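Local coordinates for protein replicative DNA helicase (Mycobacterium tuberculosis, PDB 2R5U) that probably unwinds double-stranded DNA ahead of the replisome as a hexameric, ATP-driven 5'-3' helicase, of which this chain is the N-terminal domain, at residues D59-A64 with L131-V136; L73-R78 with V85-E90. One frame throughout, in Å; residues are numbered along the deposited sequence.

Contact 1. Residues D59-A64 with L131-V136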
loop_
_atom_site.group_PDB
_atom_site.type_symbol
_atom_site.label_atom_id
_atom_site.label_comp_id
_atom_site.label_asym_id
_atom_site.label_seq_id
_atom_site.Cartn_x
_atom_site.Cartn_y
_atom_site.Cartn_z
ATOM N N ASP B 59 -21.436 -21.500 0.578
ATOM C CA ASP B 59 -22.686 -21.907 1.246
ATOM C C ASP B 59 -22.548 -22.328 2.728
ATOM O O ASP B 59 -23.520 -22.309 3.497
ATOM C CB ASP B 59 -23.404 -22.985 0.431
ATOM C CG ASP B 59 -24.214 -22.410 -0.752
ATOM O OD1 ASP B 59 -24.371 -21.170 -0.868
ATOM O OD2 ASP B 59 -24.700 -23.215 -1.568
ATOM N N PHE B 60 -21.341 -22.683 3.135
ATOM C CA PHE B 60 -21.124 -23.098 4.519
ATOM C C PHE B 60 -20.931 -21.860 5.386
ATOM O O PHE B 60 -20.157 -20.989 5.029
ATOM C CB PHE B 60 -19.912 -24.023 4.609
ATOM C CG PHE B 60 -20.190 -25.399 4.078
ATOM C CD1 PHE B 60 -20.088 -25.661 2.719
ATOM C CD2 PHE B 60 -20.631 -26.411 4.934
ATOM C CE1 PHE B 60 -20.374 -26.940 2.213
ATOM C CE2 PHE B 60 -20.922 -27.687 4.441
ATOM C CZ PHE B 60 -20.778 -27.943 3.071
ATOM N N TYR B 61 -21.660 -21.782 6.494
ATOM C CA TYR B 61 -21.481 -20.683 7.443
ATOM C C TYR B 61 -20.124 -20.759 8.131
ATOM O O TYR B 61 -19.408 -19.761 8.224
ATOM C CB TYR B 61 -22.593 -20.647 8.503
ATOM C CG TYR B 61 -22.387 -19.507 9.491
ATOM C CD1 TYR B 61 -22.094 -19.762 10.826
ATOM C CD2 TYR B 61 -22.426 -18.167 9.063
ATOM C CE1 TYR B 61 -21.881 -18.706 11.732
ATOM C CE2 TYR B 61 -22.205 -17.107 9.950
ATOM C CZ TYR B 61 -21.936 -17.384 11.281
ATOM O OH TYR B 61 -21.724 -16.343 12.164
ATOM N N ARG B 62 -19.774 -21.941 8.631
ATOM C CA ARG B 62 -18.509 -22.099 9.357
ATOM C C ARG B 62 -17.322 -22.202 8.391
ATOM O O ARG B 62 -17.328 -23.072 7.520
ATOM C CB ARG B 62 -18.576 -23.340 10.244
ATOM C CG ARG B 62 -17.747 -23.218 11.501
ATOM C CD ARG B 62 -17.619 -24.544 12.179
ATOM N NE ARG B 62 -16.232 -24.990 12.317
ATOM C CZ ARG B 62 -15.472 -24.766 13.390
ATOM N NH1 ARG B 62 -14.229 -25.237 13.436
ATOM N NH2 ARG B 62 -15.956 -24.078 14.425
ATOM N N PRO B 63 -16.316 -21.314 8.531
ATOM C CA PRO B 63 -15.102 -21.340 7.694
ATOM C C PRO B 63 -14.378 -22.710 7.624
ATOM O O PRO B 63 -13.979 -23.126 6.541
ATOM C CB PRO B 63 -14.205 -20.279 8.350
ATOM C CG PRO B 63 -15.159 -19.340 8.997
ATOM C CD PRO B 63 -16.286 -20.184 9.487
ATOM N N ALA B 64 -14.226 -23.402 8.753
ATOM C CA ALA B 64 -13.637 -24.745 8.750
ATOM C C ALA B 64 -14.387 -25.707 7.810
ATOM O O ALA B 64 -13.760 -26.498 7.115
ATOM C CB ALA B 64 -13.581 -25.325 10.168
ATOM N N LEU B 131 -29.211 -19.496 1.176
ATOM C CA LEU B 131 -30.122 -18.555 0.479
ATOM C C LEU B 131 -30.563 -17.419 1.404
ATOM O O LEU B 131 -30.349 -16.237 1.099
ATOM C CB LEU B 131 -31.335 -19.274 -0.118
ATOM C CG LEU B 131 -32.196 -18.502 -1.138
ATOM C CD1 LEU B 131 -31.309 -17.777 -2.161
ATOM C CD2 LEU B 131 -33.150 -19.435 -1.856
ATOM N N LEU B 132 -31.127 -17.794 2.547
ATOM C CA LEU B 132 -31.557 -16.855 3.572
ATOM C C LEU B 132 -30.461 -15.938 4.130
ATOM O O LEU B 132 -30.695 -14.728 4.302
ATOM C CB LEU B 132 -32.280 -17.596 4.694
ATOM C CG LEU B 132 -33.562 -18.321 4.294
ATOM C CD1 LEU B 132 -34.014 -19.234 5.422
ATOM C CD2 LEU B 132 -34.668 -17.311 3.925
ATOM N N ARG B 133 -29.276 -16.488 4.397
ATOM C CA ARG B 133 -28.125 -15.681 4.801
ATOM C C ARG B 133 -27.707 -14.662 3.760
ATOM O O ARG B 133 -27.375 -13.536 4.109
ATOM C CB ARG B 133 -26.894 -16.534 5.150
ATOM C CG ARG B 133 -26.466 -16.410 6.576
ATOM C CD ARG B 133 -25.096 -17.029 6.938
ATOM N NE ARG B 133 -24.411 -17.801 5.891
ATOM C CZ ARG B 133 -24.712 -19.045 5.499
ATOM N NH1 ARG B 133 -25.727 -19.725 6.028
ATOM N NH2 ARG B 133 -23.979 -19.608 4.545
ATOM N N ARG B 134 -27.674 -15.069 2.495
ATOM C CA ARG B 134 -27.322 -14.152 1.413
ATOM C C ARG B 134 -28.341 -13.026 1.252
ATOM O O ARG B 134 -27.985 -11.917 0.845
ATOM C CB ARG B 134 -27.109 -14.901 0.095
ATOM C CG ARG B 134 -25.684 -15.419 -0.011
ATOM C CD ARG B 134 -25.457 -16.404 -1.137
ATOM N NE ARG B 134 -24.193 -17.118 -0.911
ATOM C CZ ARG B 134 -23.614 -17.949 -1.774
ATOM N NH1 ARG B 134 -24.171 -18.191 -2.958
ATOM N NH2 ARG B 134 -22.467 -18.536 -1.453
ATOM N N LEU B 135 -29.587 -13.322 1.598
ATOM C CA LEU B 135 -30.666 -12.340 1.599
ATOM C C LEU B 135 -30.465 -11.312 2.713
ATOM O O LEU B 135 -30.481 -10.111 2.456
ATOM C CB LEU B 135 -32.006 -13.051 1.727
ATOM C CG LEU B 135 -33.254 -12.425 1.118
ATOM C CD1 LEU B 135 -33.005 -11.896 -0.298
ATOM C CD2 LEU B 135 -34.346 -13.457 1.120
ATOM N N VAL B 136 -30.249 -11.788 3.940
ATOM C CA VAL B 136 -29.833 -10.928 5.048
ATOM C C VAL B 136 -28.624 -10.057 4.679
ATOM O O VAL B 136 -28.662 -8.828 4.844
ATOM C CB VAL B 136 -29.550 -11.750 6.332
ATOM C CG1 VAL B 136 -28.858 -10.897 7.387
ATOM C CG2 VAL B 136 -30.830 -12.326 6.878
HETATM O O HOH W 1 -25.711 -22.559 4.894
#
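Two consecutive arginines of helix 119-147 reach across to the loop that leads into helix 63-77, and each treats Asp59 differently. Arg133 takes its backbone: NH2 donates to Asp59 O at 2.9 Å, with an N-H...O angle of 148°. The carbonyl oxygen lies close to the guanidinium plane, whereas the nitrogen sits above the plane of the peptide group. Water 1 ties the same two groups together a second time, giving a hydrogen to Asp59 O at 2.6 Å and accepting one from Arg133 NH1. A sharp bend at chi3 (-6°) turns the guanidinium into this position, and NH1 also donates to Pro28 O, so its rotation is well fixed.

The charged contact is looser. Arg134, extended from CG to NE, brings NH2 to 3.3 Å from Asp59 OD1, but the oxygen stands over a guanidinium face, so the salt bridge is one of charges alone. The directed bonds go elsewhere, from Arg134 NH2 to Pro57 O and from Arg56 N to Asp59 OD2.

Tyr61 packs against Arg133. Its CB lies over the centre of the Arg133 guanidinium, 4.0 Å above the plane; with CG anti to the backbone N (chi1 179°), the ring brings CD2 to 3.6 Å from Arg133 CD, carbon against carbon.

Arg62 follows as the N-cap residue of helix 63-77. Here, in the all-helical N-terminal domain of a DnaB helicase, a buried arginine holds a helix-entry loop to a long helix by capturing a main-chain carbonyl.

Contact 2. Residues L73-R78 with V85-E90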
loop_
_atom_site.group_PDB
_atom_site.type_symbol
_atom_site.label_atom_id
_atom_site.label_comp_id
_atom_site.label_asym_id
_atom_site.label_seq_id
_atom_site.Cartn_x
_atom_site.Cartn_y
_atom_site.Cartn_z
ATOM N N LEU B 73 -14.015 -31.048 -3.030
ATOM C CA LEU B 73 -14.304 -30.684 -4.409
ATOM C C LEU B 73 -13.028 -30.633 -5.249
ATOM O O LEU B 73 -13.048 -31.020 -6.416
ATOM C CB LEU B 73 -15.036 -29.346 -4.490
ATOM C CG LEU B 73 -16.489 -29.247 -4.030
ATOM C CD1 LEU B 73 -17.138 -28.190 -4.909
ATOM C CD2 LEU B 73 -17.285 -30.558 -4.084
ATOM N N ASP B 74 -11.931 -30.143 -4.662
ATOM C CA ASP B 74 -10.621 -30.141 -5.350
ATOM C C ASP B 74 -10.218 -31.533 -5.825
ATOM O O ASP B 74 -9.820 -31.718 -6.984
ATOM C CB ASP B 74 -9.516 -29.603 -4.444
ATOM C CG ASP B 74 -8.934 -28.313 -4.947
ATOM O OD1 ASP B 74 -9.535 -27.243 -4.676
ATOM O OD2 ASP B 74 -7.867 -28.377 -5.622
ATOM N N LEU B 75 -10.313 -32.496 -4.913
ATOM C CA LEU B 75 -9.994 -33.893 -5.183
ATOM C C LEU B 75 -10.937 -34.511 -6.216
ATOM O O LEU B 75 -10.498 -35.134 -7.174
ATOM C CB LEU B 75 -10.017 -34.691 -3.879
ATOM C CG LEU B 75 -8.826 -34.421 -2.939
ATOM C CD1 LEU B 75 -9.075 -35.028 -1.570
ATOM C CD2 LEU B 75 -7.546 -34.976 -3.539
ATOM N N TYR B 76 -12.236 -34.313 -6.006
ATOM C CA TYR B 76 -13.268 -34.844 -6.885
ATOM C C TYR B 76 -13.146 -34.313 -8.335
ATOM O O TYR B 76 -13.309 -35.073 -9.291
ATOM C CB TYR B 76 -14.631 -34.540 -6.266
ATOM C CG TYR B 76 -15.857 -34.917 -7.066
ATOM C CD1 TYR B 76 -16.399 -36.204 -6.993
ATOM C CD2 TYR B 76 -16.531 -33.957 -7.818
ATOM C CE1 TYR B 76 -17.564 -36.533 -7.698
ATOM C CE2 TYR B 76 -17.682 -34.268 -8.524
ATOM C CZ TYR B 76 -18.187 -35.552 -8.465
ATOM O OH TYR B 76 -19.334 -35.828 -9.163
ATOM N N GLY B 77 -12.861 -33.019 -8.485
ATOM C CA GLY B 77 -12.652 -32.401 -9.801
ATOM C C GLY B 77 -11.425 -32.947 -10.522
ATOM O O GLY B 77 -11.305 -32.820 -11.735
ATOM N N ARG B 78 -10.533 -33.575 -9.761
ATOM C CA ARG B 78 -9.336 -34.209 -10.290
ATOM C C ARG B 78 -9.467 -35.701 -10.493
ATOM O O ARG B 78 -8.514 -36.347 -10.901
ATOM C CB ARG B 78 -8.155 -33.920 -9.376
ATOM C CG ARG B 78 -7.525 -32.579 -9.629
ATOM C CD ARG B 78 -6.224 -32.458 -8.872
ATOM N NE ARG B 78 -6.439 -32.027 -7.497
ATOM C CZ ARG B 78 -5.833 -32.561 -6.442
ATOM N NH1 ARG B 78 -4.975 -33.561 -6.601
ATOM N NH2 ARG B 78 -6.093 -32.104 -5.227
ATOM N N VAL B 85 -7.969 -39.696 4.611
ATOM C CA VAL B 85 -6.535 -39.575 4.299
ATOM C C VAL B 85 -6.247 -38.582 3.175
ATOM O O VAL B 85 -5.412 -37.688 3.351
ATOM C CB VAL B 85 -5.916 -40.987 3.993
ATOM C CG1 VAL B 85 -4.432 -40.876 3.562
ATOM C CG2 VAL B 85 -6.057 -41.889 5.244
ATOM N N THR B 86 -6.934 -38.716 2.041
ATOM C CA THR B 86 -6.638 -37.857 0.888
ATOM C C THR B 86 -7.086 -36.392 1.120
ATOM O O THR B 86 -6.453 -35.450 0.619
ATOM C CB THR B 86 -7.241 -38.377 -0.421
ATOM O OG1 THR B 86 -8.678 -38.452 -0.295
ATOM C CG2 THR B 86 -6.653 -39.756 -0.793
ATOM N N VAL B 87 -8.138 -36.218 1.917
ATOM C CA VAL B 87 -8.663 -34.891 2.257
ATOM C C VAL B 87 -7.783 -34.162 3.294
ATOM O O VAL B 87 -7.524 -32.970 3.141
ATOM C CB VAL B 87 -10.155 -34.941 2.701
ATOM C CG1 VAL B 87 -10.624 -33.549 3.250
ATOM C CG2 VAL B 87 -11.048 -35.357 1.550
ATOM N N ALA B 88 -7.338 -34.863 4.341
ATOM C CA ALA B 88 -6.388 -34.304 5.310
ATOM C C ALA B 88 -5.094 -33.823 4.641
ATOM O O ALA B 88 -4.509 -32.801 5.044
ATOM C CB ALA B 88 -6.065 -35.317 6.438
ATOM N N ALA B 89 -4.658 -34.560 3.621
ATOM C CA ALA B 89 -3.466 -34.191 2.871
ATOM C C ALA B 89 -3.714 -32.988 1.956
ATOM O O ALA B 89 -2.836 -32.140 1.811
ATOM C CB ALA B 89 -2.938 -35.393 2.069
ATOM N N GLU B 90 -4.884 -32.929 1.318
ATOM C CA GLU B 90 -5.266 -31.765 0.523
ATOM C C GLU B 90 -5.367 -30.512 1.413
ATOM O O GLU B 90 -4.835 -29.461 1.052
ATOM C CB GLU B 90 -6.565 -32.021 -0.268
ATOM C CG GLU B 90 -7.143 -30.788 -0.982
ATOM C CD GLU B 90 -6.269 -30.264 -2.113
ATOM O OE1 GLU B 90 -5.682 -31.095 -2.834
ATOM O OE2 GLU B 90 -6.176 -29.018 -2.287
#
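The flat groups gather round the Glu90 carboxylate: Arg78 meets its OE1 with a guanidinium edge, OE1 lying near that plane, and the Asp74 carboxylate is stacked against it with the two planes 20° apart. They belong to a helix-loop-helix unit of the DnaB N-terminal domain, in which the axes of residues 73-77 and 85-90, on helices 63-77 and 84-93, pass 10.3 Å apart at 113°.

Arg78, bent at chi3, reaches Glu90 tip to tip in a short salt bridge, NH2 to OE1 2.6 Å, with guanidinium and carboxylate planes 57° apart. Glu90 folds at chi2 to present that oxygen. Its OE2 approaches Asp74 OD2 to 3.8 Å, a pairing of like charges probably offset by Arg94, which bridges to both residues, and by Arg93 on OE1.

Alongside the charged groups, Leu75 meets the opposing helix through CD1, 3.7 Å from Val87 CG2 and near Glu90 CB. Thr86 OG1 takes the crowded position between its backbone N and carbonyl carbon, hydrogen-bonded to Pro81 O in the connecting loop. The same leucine methyl, Leu75 CD1, rests 3.4 Å from the backbone oxygen Thr86 O, which also accepts the helical hydrogen bond from Glu90 N.

Helix 63-77 is common to both contacts: the loop before it and its first two residues fall in segment 59-64 of contact 1, though the touching residues there are all in the loop, and its last five residues, with Arg78 just beyond, serve contact 2. Along the chain the order is 59-64, 73-78, 85-90, 131-136, so contact 2 falls wholly within the span that contact 1 brings together. Their centres are 23 Å apart and their nearest atoms about 8 Å, without touching. Contact 1 anchors the entry of the shared helix to helix 119-147, near the chain's centre; contact 2 joins its exit to helix 84-93. Different neighbouring subunits of the hexamer pack beside the two, relating both to the assembly of the ring.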